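Local coordinates for RagB/SusD domain protein (Flavobacterium johnsoniae, PDB 5J90) that binds chitin as a SusD homologue and probably serves chitin capture at the cell surface as an outer-membrane lipoprotein of a polysaccharide utilization locus, at residues T66-E71 and S307-H312; Y79-N84 and G457-E462; K298-G303 and Q313-I318; G303-G308 and V450-S455. One frame throughout, in Å; residues are numbered along the deposited sequence. Where two conformers were deposited one is given.

Interaction 1. Residues T66-E71 and S307-H312; sequences TPTGFE and SGKSDH
A single water joins Pro67 to Gly308 and His312 where the two loops find no direct hydrogen bond. It donates toward Pro67 O and Gly308 O, each 2.8 Å from the water oxygen. These acceptors, with others nearby, outnumber its protons, so the two bonds need not both be made at full strength. His312 ND1 meets the same water at the ring edge, in plane, and Asp389 holds NE2, the other ring nitrogen. Pro67 O also faces the backbone of Lys309 in a CA-H...O contact, with CA of Lys309 3.5 Å from it and the angle at hydrogen 165°. The segment 66-71 begins with an ST turn: Thr68 N donates to Thr66 OG1 at 3.1 Å. The turn lies in the loop between strand 64-65 and helix 83-108 of the SusD-like fold, and the loop 307-312 closes against it. Pro67 CB packs on His312 CB at 3.7 Å. Lys309 stretches beside Thr68, both side chains pointing the same way. Its CG is anti to the backbone N (chi1 -179°) and the chain beyond is extended, which brings CE to 3.4 Å from Thr68 OG1. The polar ends share a partner, since Asp264 takes a salt bridge from Lys309 NZ and a hydrogen bond from Thr68 OG1. Trp262 O accepts a further bond from Lys309 NZ.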
loop_
_atom_site.group_PDB
_atom_site.type_symbol
_atom_site.label_atom_id
_atom_site.label_comp_id
_atom_site.label_asym_id
_atom_site.label_seq_id
_atom_site.Cartn_x
_atom_site.Cartn_y
_atom_site.Cartn_z
ATOM N N THR A 66 -22.723 14.789 13.281
ATOM C CA THR A 66 -23.317 16.119 13.337
ATOM C C THR A 66 -24.760 16.144 12.812
ATOM O O THR A 66 -25.088 15.458 11.843
ATOM C CB THR A 66 -22.472 17.156 12.572
ATOM O OG1 THR A 66 -23.031 18.463 12.789
ATOM C CG2 THR A 66 -22.471 16.861 11.077
ATOM N N PRO A 67 -25.633 16.929 13.471
ATOM C CA PRO A 67 -26.987 17.156 12.949
ATOM C C PRO A 67 -27.028 18.327 11.975
ATOM O O PRO A 67 -28.089 18.622 11.420
ATOM C CB PRO A 67 -27.767 17.538 14.204
ATOM C CG PRO A 67 -26.764 18.297 15.021
ATOM C CD PRO A 67 -25.437 17.562 14.788
ATOM N N THR A 68 -25.891 18.985 11.769
ATOM C CA THR A 68 -25.847 20.242 11.025
ATOM C C THR A 68 -25.382 20.044 9.588
ATOM O O THR A 68 -24.370 19.385 9.335
ATOM C CB THR A 68 -24.908 21.237 11.718
ATOM O OG1 THR A 68 -25.263 21.339 13.105
ATOM C CG2 THR A 68 -24.986 22.610 11.054
ATOM N N GLY A 69 -26.122 20.619 8.646
ATOM C CA GLY A 69 -25.788 20.508 7.235
ATOM C C GLY A 69 -24.814 21.572 6.767
ATOM O O GLY A 69 -25.128 22.369 5.882
ATOM N N PHE A 70 -23.620 21.585 7.357
ATOM C CA PHE A 70 -22.604 22.572 7.006
ATOM C C PHE A 70 -22.347 22.600 5.508
ATOM O O PHE A 70 -22.258 21.549 4.874
ATOM C CB PHE A 70 -21.276 22.237 7.685
ATOM C CG PHE A 70 -21.328 22.226 9.183
ATOM C CD1 PHE A 70 -21.287 21.025 9.880
ATOM C CD2 PHE A 70 -21.375 23.410 9.902
ATOM C CE1 PHE A 70 -21.308 21.010 11.265
ATOM C CE2 PHE A 70 -21.398 23.396 11.286
ATOM C CZ PHE A 70 -21.365 22.192 11.964
ATOM N N GLU A 71 -22.204 23.803 4.955
ATOM C CA GLU A 71 -21.904 23.991 3.535
ATOM C C GLU A 71 -22.820 23.146 2.648
ATOM O O GLU A 71 -22.367 22.398 1.784
ATOM C CB GLU A 71 -20.413 23.735 3.238
ATOM C CG GLU A 71 -19.470 24.621 4.064
ATOM C CD GLU A 71 -18.134 24.925 3.382
ATOM O OE1 GLU A 71 -17.921 24.520 2.217
ATOM O OE2 GLU A 71 -17.295 25.591 4.027
ATOM N N SER A 307 -32.059 18.013 5.882
ATOM C CA SER A 307 -33.007 19.045 5.484
ATOM C C SER A 307 -32.851 20.268 6.379
ATOM O O SER A 307 -32.666 21.385 5.897
ATOM C CB SER A 307 -34.435 18.506 5.554
ATOM O OG SER A 307 -35.363 19.485 5.126
ATOM N N GLY A 308 -32.922 20.046 7.687
ATOM C CA GLY A 308 -32.714 21.101 8.657
ATOM C C GLY A 308 -32.056 20.559 9.912
ATOM O O GLY A 308 -32.255 19.398 10.269
ATOM N N LYS A 309 -31.276 21.405 10.577
ATOM C CA LYS A 309 -30.562 21.009 11.792
ATOM C C LYS A 309 -31.511 20.508 12.876
ATOM O O LYS A 309 -31.172 19.615 13.655
ATOM C CB LYS A 309 -29.747 22.182 12.329
ATOM C CG LYS A 309 -28.953 21.860 13.585
ATOM C CD LYS A 309 -28.132 23.052 14.031
ATOM C CE LYS A 309 -27.426 22.760 15.341
ATOM N NZ LYS A 309 -26.588 23.910 15.760
ATOM N N SER A 310 -32.707 21.085 12.932
ATOM C CA SER A 310 -33.658 20.717 13.972
ATOM C C SER A 310 -34.132 19.269 13.842
ATOM O O SER A 310 -34.653 18.697 14.791
ATOM C CB SER A 310 -34.856 21.675 13.970
ATOM O OG SER A 310 -35.560 21.584 12.749
ATOM N N ASP A 311 -33.931 18.670 12.671
ATOM C CA ASP A 311 -34.339 17.287 12.456
ATOM C C ASP A 311 -33.567 16.307 13.340
ATOM O O ASP A 311 -34.077 15.244 13.682
ATOM C CB ASP A 311 -34.175 16.886 10.985
ATOM C CG ASP A 311 -35.144 17.605 10.065
ATOM O OD1 ASP A 311 -36.183 18.098 10.554
ATOM O OD2 ASP A 311 -34.864 17.668 8.849
ATOM N N HIS A 312 -32.334 16.660 13.699
ATOM C CA HIS A 312 -31.506 15.757 14.502
ATOM C C HIS A 312 -30.839 16.393 15.720
ATOM O O HIS A 312 -30.206 15.686 16.509
ATOM C CB HIS A 312 -30.437 15.082 13.628
ATOM C CG HIS A 312 -31.003 14.229 12.536
ATOM N ND1 HIS A 312 -31.211 14.698 11.255
ATOM C CD2 HIS A 312 -31.438 12.947 12.539
ATOM C CE1 HIS A 312 -31.730 13.736 10.514
ATOM N NE2 HIS A 312 -31.879 12.663 11.270
HETATM O O HOH W 1 -30.535 17.368 11.205
#

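Interaction 2. Residues Y79-N84 and G457-E462; sequences YALLDN and GAITTE
Ile459 is the apolar centre of this contact and meets Tyr79 and Leu81 with two different branches. Its CG2 comes obliquely to the Tyr79 ring, 3.7 Å from CD2. Its CD1 lies 3.6 Å from the backbone atom Tyr79 O and 4.1 Å from Leu81 CG. With chi1 at -59° CG1 stands beside the backbone N, and CG2 is the branch anti to N that meets the tyrosine. Both Tyr79 and Leu81 cross the isoleucine side chain at about a right angle. The backbone of the loop 457-462 continues round the ring. Thr460 O lies 3.7 Å from Tyr79 CE2, and Thr461 CA sits at the ring edge.

The polar link runs through one water. It lies 2.7 Å from Tyr79 OH and donates a bond of the same length to Thr461 O. Asn453 ND2 hydrogen-bonds to Ile459 O and Thr461 OG1. Beyond it, Glu462 bonds to Ser487 of the second subunit.

The contact thus joins the lead-in to helix 83-108 to a loop at the subunit interface. Apolar packing carries its direct part. The phenol reaches the facing backbone through water, which gives the hydroxyl a polar partner without a direct bond between the segments.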
loop_
_atom_site.group_PDB
_atom_site.type_symbol
_atom_site.label_atom_id
_atom_site.label_comp_id
_atom_site.label_asym_id
_atom_site.label_seq_id
_atom_site.Cartn_x
_atom_site.Cartn_y
_atom_site.Cartn_z
ATOM N N TYR A 79 -17.607 13.192 2.607
ATOM C CA TYR A 79 -16.372 12.870 1.891
ATOM C C TYR A 79 -15.973 13.902 0.836
ATOM O O TYR A 79 -15.210 13.598 -0.085
ATOM C CB TYR A 79 -16.417 11.460 1.292
ATOM C CG TYR A 79 -16.587 10.339 2.307
ATOM C CD1 TYR A 79 -16.482 10.572 3.676
ATOM C CD2 TYR A 79 -16.845 9.037 1.888
ATOM C CE1 TYR A 79 -16.633 9.532 4.602
ATOM C CE2 TYR A 79 -16.989 7.996 2.799
ATOM C CZ TYR A 79 -16.882 8.247 4.152
ATOM O OH TYR A 79 -17.033 7.225 5.062
ATOM N N ALA A 80 -16.484 15.122 0.984
ATOM C CA ALA A 80 -15.953 16.274 0.268
ATOM C C ALA A 80 -15.026 16.989 1.243
ATOM O O ALA A 80 -15.460 17.820 2.043
ATOM C CB ALA A 80 -17.092 17.204 -0.206
ATOM N N LEU A 81 -13.745 16.643 1.204
ATOM C CA LEU A 81 -12.827 17.182 2.203
ATOM C C LEU A 81 -12.692 18.686 2.027
ATOM O O LEU A 81 -12.455 19.169 0.913
ATOM C CB LEU A 81 -11.457 16.497 2.129
ATOM C CG LEU A 81 -11.445 14.981 2.365
ATOM C CD1 LEU A 81 -10.013 14.472 2.452
ATOM C CD2 LEU A 81 -12.216 14.621 3.626
ATOM N N LEU A 82 -12.852 19.421 3.122
ATOM C CA LEU A 82 -12.865 20.884 3.065
ATOM C C LEU A 82 -11.539 21.464 3.538
ATOM O O LEU A 82 -11.201 21.388 4.723
ATOM C CB LEU A 82 -14.034 21.455 3.876
ATOM C CG LEU A 82 -15.432 21.021 3.416
ATOM C CD1 LEU A 82 -16.512 21.721 4.237
ATOM C CD2 LEU A 82 -15.654 21.275 1.921
ATOM N N ASP A 83 -10.779 22.029 2.603
ATOM C CA ASP A 83 -9.449 22.545 2.922
ATOM C C ASP A 83 -9.498 23.647 3.976
ATOM O O ASP A 83 -8.567 23.797 4.767
ATOM C CB ASP A 83 -8.748 23.074 1.669
ATOM C CG ASP A 83 -8.340 21.970 0.701
ATOM O OD1 ASP A 83 -8.682 20.781 0.914
ATOM O OD2 ASP A 83 -7.684 22.306 -0.308
ATOM N N ASN A 84 -10.586 24.416 3.979
ATOM C CA ASN A 84 -10.743 25.497 4.945
ATOM C C ASN A 84 -10.959 24.979 6.371
ATOM O O ASN A 84 -10.679 25.675 7.342
ATOM C CB ASN A 84 -11.866 26.460 4.528
ATOM C CG ASN A 84 -13.157 25.743 4.175
ATOM O OD1 ASN A 84 -13.171 24.837 3.340
ATOM N ND2 ASN A 84 -14.258 26.160 4.798
ATOM N N GLY A 457 -15.461 10.454 -6.672
ATOM C CA GLY A 457 -14.761 9.221 -6.983
ATOM C C GLY A 457 -13.422 9.048 -6.280
ATOM O O GLY A 457 -12.837 7.967 -6.324
ATOM N N ALA A 458 -12.935 10.102 -5.634
ATOM C CA ALA A 458 -11.625 10.053 -4.981
ATOM C C ALA A 458 -11.645 9.202 -3.714
ATOM O O ALA A 458 -10.624 8.631 -3.332
ATOM C CB ALA A 458 -11.161 11.452 -4.646
ATOM N N ILE A 459 -12.804 9.136 -3.059
ATOM C CA ILE A 459 -12.947 8.414 -1.800
ATOM C C ILE A 459 -14.082 7.418 -1.938
ATOM O O ILE A 459 -15.185 7.788 -2.354
ATOM C CB ILE A 459 -13.230 9.380 -0.626
ATOM C CG1 ILE A 459 -12.090 10.398 -0.505
ATOM C CG2 ILE A 459 -13.426 8.604 0.683
ATOM C CD1 ILE A 459 -12.323 11.472 0.540
ATOM N N THR A 460 -13.819 6.159 -1.616
ATOM C CA THR A 460 -14.844 5.125 -1.748
ATOM C C THR A 460 -15.796 5.139 -0.556
ATOM O O THR A 460 -15.417 5.463 0.572
ATOM C CB THR A 460 -14.259 3.684 -1.877
ATOM O OG1 THR A 460 -13.709 3.257 -0.626
ATOM C CG2 THR A 460 -13.193 3.591 -2.982
ATOM N N THR A 461 -17.039 4.759 -0.805
ATOM C CA THR A 461 -17.993 4.577 0.277
ATOM C C THR A 461 -17.588 3.403 1.159
ATOM O O THR A 461 -17.687 3.456 2.380
ATOM C CB THR A 461 -19.400 4.385 -0.301
ATOM O OG1 THR A 461 -19.791 5.609 -0.920
ATOM C CG2 THR A 461 -20.410 4.027 0.789
ATOM N N GLU A 462 -17.089 2.343 0.534
ATOM C CA GLU A 462 -16.743 1.136 1.249
ATOM C C GLU A 462 -15.615 1.337 2.274
ATOM O O GLU A 462 -15.715 0.904 3.414
ATOM C CB GLU A 462 -16.344 0.081 0.217
ATOM C CG GLU A 462 -16.215 -1.299 0.745
ATOM C CD GLU A 462 -16.084 -2.323 -0.374
ATOM O OE1 GLU A 462 -16.111 -1.942 -1.573
ATOM O OE2 GLU A 462 -15.985 -3.503 -0.046
HETATM O O HOH W 2 -18.514 5.124 4.364
#

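Interaction 3. Residues K298-G303 and Q313-I318; sequences KGVRTG and QDFSGI
Two hydrogen bonds join Lys298 to Ser316. Ser316 N donates to Lys298 O at 2.9 Å, in the plane of the carbonyl. In return Lys298 N donates to Ser316 OG, also at 2.9 Å and fairly straight, with 160° at the hydrogen. The serine thus gives with its backbone and accepts with its side chain. Its chi1 of -75° places OG beside its own backbone N, so both groups face the same lysine. Ser316 OG has a second partner in Asp288 O, which ties this pair to an earlier part of the same loop.

Both segments belong to one long loop between helix 283-286 and strand 326-328. The chain doubles back within it, and the serine-lysine pair closes the bend in a buried part of the SusD-like fold.

Apolar contacts gather on Phe315. Val300 CG2 packs 3.6 Å from Phe315 CB and comes obliquely to the ring. Lys298 CB lies 3.8 Å from Phe315 CD2 on the aliphatic part of the lysine. The lysine chain then bends at chi2 and chi3, and its NZ forms a salt bridge with Glu272 and a hydrogen bond to Val388 O.

Backbone oxygens border the same ring. Gly299 O stands at the ring edge, near its plane, 3.2 Å from Phe315 CD2. Tyr387 OH bonds to that oxygen as well. Lys298 O also lies at the edge, near the ring plane; the phenylalanine atom closest to it is Phe315 CB, at 3.5 Å. Phe293 meets the phenylalanine ring edge-to-face, and the His312 ring meets it with the planes about 50° apart.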
loop_
_atom_site.group_PDB
_atom_site.type_symbol
_atom_site.label_atom_id
_atom_site.label_comp_id
_atom_site.label_asym_id
_atom_site.label_seq_id
_atom_site.Cartn_x
_atom_site.Cartn_y
_atom_site.Cartn_z
ATOM N N LYS A 298 -30.337 8.036 21.566
ATOM C CA LYS A 298 -30.555 8.033 20.124
ATOM C C LYS A 298 -29.411 8.712 19.390
ATOM O O LYS A 298 -29.043 9.844 19.708
ATOM C CB LYS A 298 -31.880 8.716 19.759
ATOM C CG LYS A 298 -33.126 7.915 20.136
ATOM C CD LYS A 298 -33.154 6.549 19.454
ATOM C CE LYS A 298 -33.127 6.660 17.939
ATOM N NZ LYS A 298 -33.044 5.316 17.294
ATOM N N GLY A 299 -28.860 8.011 18.403
ATOM C CA GLY A 299 -27.725 8.519 17.657
ATOM C C GLY A 299 -28.109 8.971 16.266
ATOM O O GLY A 299 -29.179 8.621 15.749
ATOM N N VAL A 300 -27.216 9.746 15.660
ATOM C CA VAL A 300 -27.417 10.330 14.346
ATOM C C VAL A 300 -26.511 9.628 13.326
ATOM O O VAL A 300 -25.332 9.360 13.602
ATOM C CB VAL A 300 -27.103 11.832 14.382
ATOM C CG1 VAL A 300 -27.302 12.457 13.013
ATOM C CG2 VAL A 300 -27.975 12.521 15.433
ATOM N N ARG A 301 -27.062 9.324 12.154
ATOM C CA ARG A 301 -26.312 8.675 11.082
ATOM C C ARG A 301 -25.379 9.688 10.420
ATOM O O ARG A 301 -25.752 10.838 10.197
ATOM C CB ARG A 301 -27.290 8.107 10.048
ATOM C CG ARG A 301 -26.639 7.363 8.900
ATOM C CD ARG A 301 -26.606 5.885 9.162
ATOM N NE ARG A 301 -25.953 5.175 8.068
ATOM C CZ ARG A 301 -26.556 4.341 7.227
ATOM N NH1 ARG A 301 -27.857 4.082 7.338
ATOM N NH2 ARG A 301 -25.848 3.749 6.275
ATOM N N THR A 302 -24.156 9.263 10.102
ATOM C CA THR A 302 -23.232 10.150 9.396
ATOM C C THR A 302 -23.218 9.897 7.883
ATOM O O THR A 302 -23.444 8.770 7.422
ATOM C CB THR A 302 -21.790 10.085 9.973
ATOM O OG1 THR A 302 -21.026 11.189 9.471
ATOM C CG2 THR A 302 -21.099 8.780 9.597
ATOM N N GLY A 303 -22.965 10.954 7.116
ATOM C CA GLY A 303 -22.957 10.871 5.668
ATOM C C GLY A 303 -24.358 10.828 5.086
ATOM O O GLY A 303 -24.666 9.989 4.238
ATOM N N GLN A 313 -30.977 17.707 15.892
ATOM C CA GLN A 313 -30.247 18.380 16.967
ATOM C C GLN A 313 -30.672 17.926 18.358
ATOM O O GLN A 313 -29.926 18.096 19.323
ATOM C CB GLN A 313 -30.378 19.898 16.864
ATOM C CG GLN A 313 -31.724 20.423 17.331
ATOM C CD GLN A 313 -31.905 21.885 17.007
ATOM O OE1 GLN A 313 -31.066 22.494 16.348
ATOM N NE2 GLN A 313 -33.012 22.462 17.469
ATOM N N ASP A 314 -31.879 17.374 18.465
ATOM C CA ASP A 314 -32.395 16.934 19.751
ATOM C C ASP A 314 -32.252 15.432 19.982
ATOM O O ASP A 314 -32.835 14.877 20.913
ATOM C CB ASP A 314 -33.844 17.405 19.954
ATOM C CG ASP A 314 -33.933 18.896 20.226
ATOM O OD1 ASP A 314 -32.960 19.471 20.764
ATOM O OD2 ASP A 314 -34.984 19.498 19.907
ATOM N N PHE A 315 -31.440 14.780 19.149
ATOM C CA PHE A 315 -30.977 13.424 19.456
ATOM C C PHE A 315 -29.995 13.487 20.643
ATOM O O PHE A 315 -29.737 14.568 21.182
ATOM C CB PHE A 315 -30.308 12.801 18.219
ATOM C CG PHE A 315 -31.285 12.232 17.206
ATOM C CD1 PHE A 315 -32.349 12.991 16.733
ATOM C CD2 PHE A 315 -31.125 10.943 16.719
ATOM C CE1 PHE A 315 -33.235 12.469 15.805
ATOM C CE2 PHE A 315 -32.012 10.413 15.791
ATOM C CZ PHE A 315 -33.067 11.183 15.330
ATOM N N SER A 316 -29.435 12.351 21.053
ATOM C CA SER A 316 -28.584 12.326 22.246
ATOM C C SER A 316 -27.316 13.170 22.136
ATOM O O SER A 316 -26.598 13.111 21.134
ATOM C CB SER A 316 -28.198 10.892 22.622
ATOM O OG SER A 316 -29.282 10.192 23.217
ATOM N N GLY A 317 -27.029 13.945 23.175
ATOM C CA GLY A 317 -25.802 14.713 23.224
ATOM C C GLY A 317 -24.649 13.897 23.789
ATOM O O GLY A 317 -24.841 12.792 24.300
ATOM N N ILE A 318 -23.442 14.448 23.691
ATOM C CA ILE A 318 -22.276 13.835 24.313
ATOM C C ILE A 318 -22.395 14.064 25.816
ATOM O O ILE A 318 -22.792 15.147 26.260
ATOM C CB ILE A 318 -20.959 14.423 23.762
ATOM C CG1 ILE A 318 -20.981 14.463 22.225
ATOM C CG2 ILE A 318 -19.769 13.627 24.288
ATOM C CD1 ILE A 318 -21.295 13.127 21.562
#

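Interaction 4. Residues G303-G308 and V450-S455; sequences GIAISG and VLKNYS
A carbonyl shared by two successive amides is the motif that joins Gly303 to Leu451 and Lys452. It ties the long loop before strand 326-328 to the loop after helix 432-442, near the surface of the SusD-like fold. Gly303 O accepts from Leu451 N at 2.8 Å and from Lys452 N at 2.9 Å. The leucine amide is tilted 16° from the carbonyl plane. The lysine amide lies well above it, 37° out. Each bond is bent at its hydrogen.

Gly303 has no side chain, and the Val450 methyl CG1 lies close beside it, 3.7 Å from Gly303 CA. The phi of this glycine is positive. The Lys452 side chain touches Ala305 through two carbons. Its CG lies 3.9 Å from Ala305 N, and its CE is 4.1 Å from Ala305 CB. The same CG is 4.0 Å from Ile304 C. Ile304 CG2 meets Leu451 CD1 more loosely, at 4.2 Å. Further along, Asn453 forms an Asx turn by taking the Ser455 amide on OD1.

The direct polar grip therefore rests on one buried glycine oxygen, which satisfies two backbone amides at once. The aliphatic chains of Lys452 and Leu451 add looser apolar packing.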
loop_
_atom_site.group_PDB
_atom_site.type_symbol
_atom_site.label_atom_id
_atom_site.label_comp_id
_atom_site.label_asym_id
_atom_site.label_seq_id
_atom_site.Cartn_x
_atom_site.Cartn_y
_atom_site.Cartn_z
ATOM N N GLY A 303 -22.965 10.954 7.116
ATOM C CA GLY A 303 -22.957 10.871 5.668
ATOM C C GLY A 303 -24.358 10.828 5.086
ATOM O O GLY A 303 -24.666 9.989 4.238
ATOM N N ILE A 304 -25.201 11.751 5.536
ATOM C CA ILE A 304 -26.603 11.755 5.145
ATOM C C ILE A 304 -27.022 13.079 4.524
ATOM O O ILE A 304 -26.286 14.072 4.554
ATOM C CB ILE A 304 -27.518 11.481 6.357
ATOM C CG1 ILE A 304 -27.276 12.518 7.456
ATOM C CG2 ILE A 304 -27.295 10.071 6.892
ATOM C CD1 ILE A 304 -28.307 12.487 8.579
ATOM N N ALA A 305 -28.219 13.084 3.952
ATOM C CA ALA A 305 -28.845 14.328 3.527
ATOM C C ALA A 305 -29.491 14.956 4.754
ATOM O O ALA A 305 -30.119 14.261 5.553
ATOM C CB ALA A 305 -29.885 14.052 2.451
ATOM N N ILE A 306 -29.310 16.262 4.914
ATOM C CA ILE A 306 -29.884 16.969 6.055
ATOM C C ILE A 306 -30.768 18.116 5.583
ATOM O O ILE A 306 -30.295 19.069 4.963
ATOM C CB ILE A 306 -28.790 17.500 7.007
ATOM C CG1 ILE A 306 -28.052 16.330 7.664
ATOM C CG2 ILE A 306 -29.398 18.402 8.077
ATOM C CD1 ILE A 306 -26.846 16.739 8.486
ATOM N N SER A 307 -32.059 18.013 5.882
ATOM C CA SER A 307 -33.007 19.045 5.484
ATOM C C SER A 307 -32.851 20.268 6.379
ATOM O O SER A 307 -32.666 21.385 5.897
ATOM C CB SER A 307 -34.435 18.506 5.554
ATOM O OG SER A 307 -35.363 19.485 5.126
ATOM N N GLY A 308 -32.922 20.046 7.687
ATOM C CA GLY A 308 -32.714 21.101 8.657
ATOM C C GLY A 308 -32.056 20.559 9.912
ATOM O O GLY A 308 -32.255 19.398 10.269
ATOM N N VAL A 450 -21.501 5.574 4.580
ATOM C CA VAL A 450 -22.225 6.809 4.284
ATOM C C VAL A 450 -23.270 6.557 3.200
ATOM O O VAL A 450 -23.141 5.628 2.402
ATOM C CB VAL A 450 -21.289 7.977 3.863
ATOM C CG1 VAL A 450 -20.318 8.316 4.990
ATOM C CG2 VAL A 450 -20.546 7.661 2.557
ATOM N N LEU A 451 -24.313 7.384 3.192
ATOM C CA LEU A 451 -25.368 7.307 2.181
ATOM C C LEU A 451 -25.150 8.338 1.087
ATOM O O LEU A 451 -25.682 8.198 -0.015
ATOM C CB LEU A 451 -26.737 7.523 2.825
ATOM C CG LEU A 451 -27.125 6.429 3.814
ATOM C CD1 LEU A 451 -28.449 6.761 4.501
ATOM C CD2 LEU A 451 -27.195 5.085 3.112
ATOM N N LYS A 452 -24.378 9.378 1.399
ATOM C CA LYS A 452 -24.033 10.419 0.439
ATOM C C LYS A 452 -22.515 10.552 0.362
ATOM O O LYS A 452 -21.840 10.728 1.383
ATOM C CB LYS A 452 -24.650 11.764 0.844
ATOM C CG LYS A 452 -26.182 11.798 0.863
ATOM C CD LYS A 452 -26.750 11.547 -0.528
ATOM C CE LYS A 452 -28.252 11.792 -0.585
ATOM N NZ LYS A 452 -28.766 11.684 -1.984
ATOM N N ASN A 453 -21.985 10.479 -0.854
ATOM C CA ASN A 453 -20.548 10.535 -1.095
ATOM C C ASN A 453 -20.281 11.549 -2.202
ATOM O O ASN A 453 -20.498 11.258 -3.382
ATOM C CB ASN A 453 -20.044 9.139 -1.484
ATOM C CG ASN A 453 -18.531 9.073 -1.693
ATOM O OD1 ASN A 453 -17.873 10.078 -1.981
ATOM N ND2 ASN A 453 -17.985 7.869 -1.584
ATOM N N TYR A 454 -19.816 12.735 -1.818
ATOM C CA TYR A 454 -19.592 13.834 -2.753
ATOM C C TYR A 454 -18.111 14.018 -3.092
ATOM O O TYR A 454 -17.666 15.127 -3.398
ATOM C CB TYR A 454 -20.168 15.135 -2.180
ATOM C CG TYR A 454 -21.673 15.120 -2.019
ATOM C CD1 TYR A 454 -22.497 14.762 -3.079
ATOM C CD2 TYR A 454 -22.268 15.443 -0.809
ATOM C CE1 TYR A 454 -23.874 14.740 -2.942
ATOM C CE2 TYR A 454 -23.647 15.427 -0.661
ATOM C CZ TYR A 454 -24.441 15.070 -1.730
ATOM O OH TYR A 454 -25.813 15.048 -1.592
ATOM N N SER A 455 -17.349 12.927 -3.062
ATOM C CA SER A 455 -15.910 13.005 -3.322
ATOM C C SER A 455 -15.543 12.981 -4.798
ATOM O O SER A 455 -14.370 13.099 -5.140
ATOM C CB SER A 455 -15.195 11.845 -2.642
ATOM O OG SER A 455 -15.417 10.635 -3.351
#

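In the fold
Interactions 1, 3 and 4 all use the long loop between helix 283-286 and strand 326-328. Interaction 3 shares Gly303 with interaction 4, and interaction 4 shares Ser307 and Gly308 with interaction 1. The centres of 1 and 3, and of 1 and 4, are about 10 Å apart. Ile306 CG2 packs 3.6 Å from Pro67 O, joining 4 to 1. Interaction 2 lies about 12 Å from interaction 4 between centres, and Tyr79 OH packs 3.5 Å from Val450 CG1. Interactions 1 and 2 touch through a probable hydrogen bond, Glu71 OE2 to Asn84 ND2 at 3.2 Å. Interactions 2 and 3 do not touch; nearest atoms are about 6 Å apart. No chitin site can be placed from these contacts.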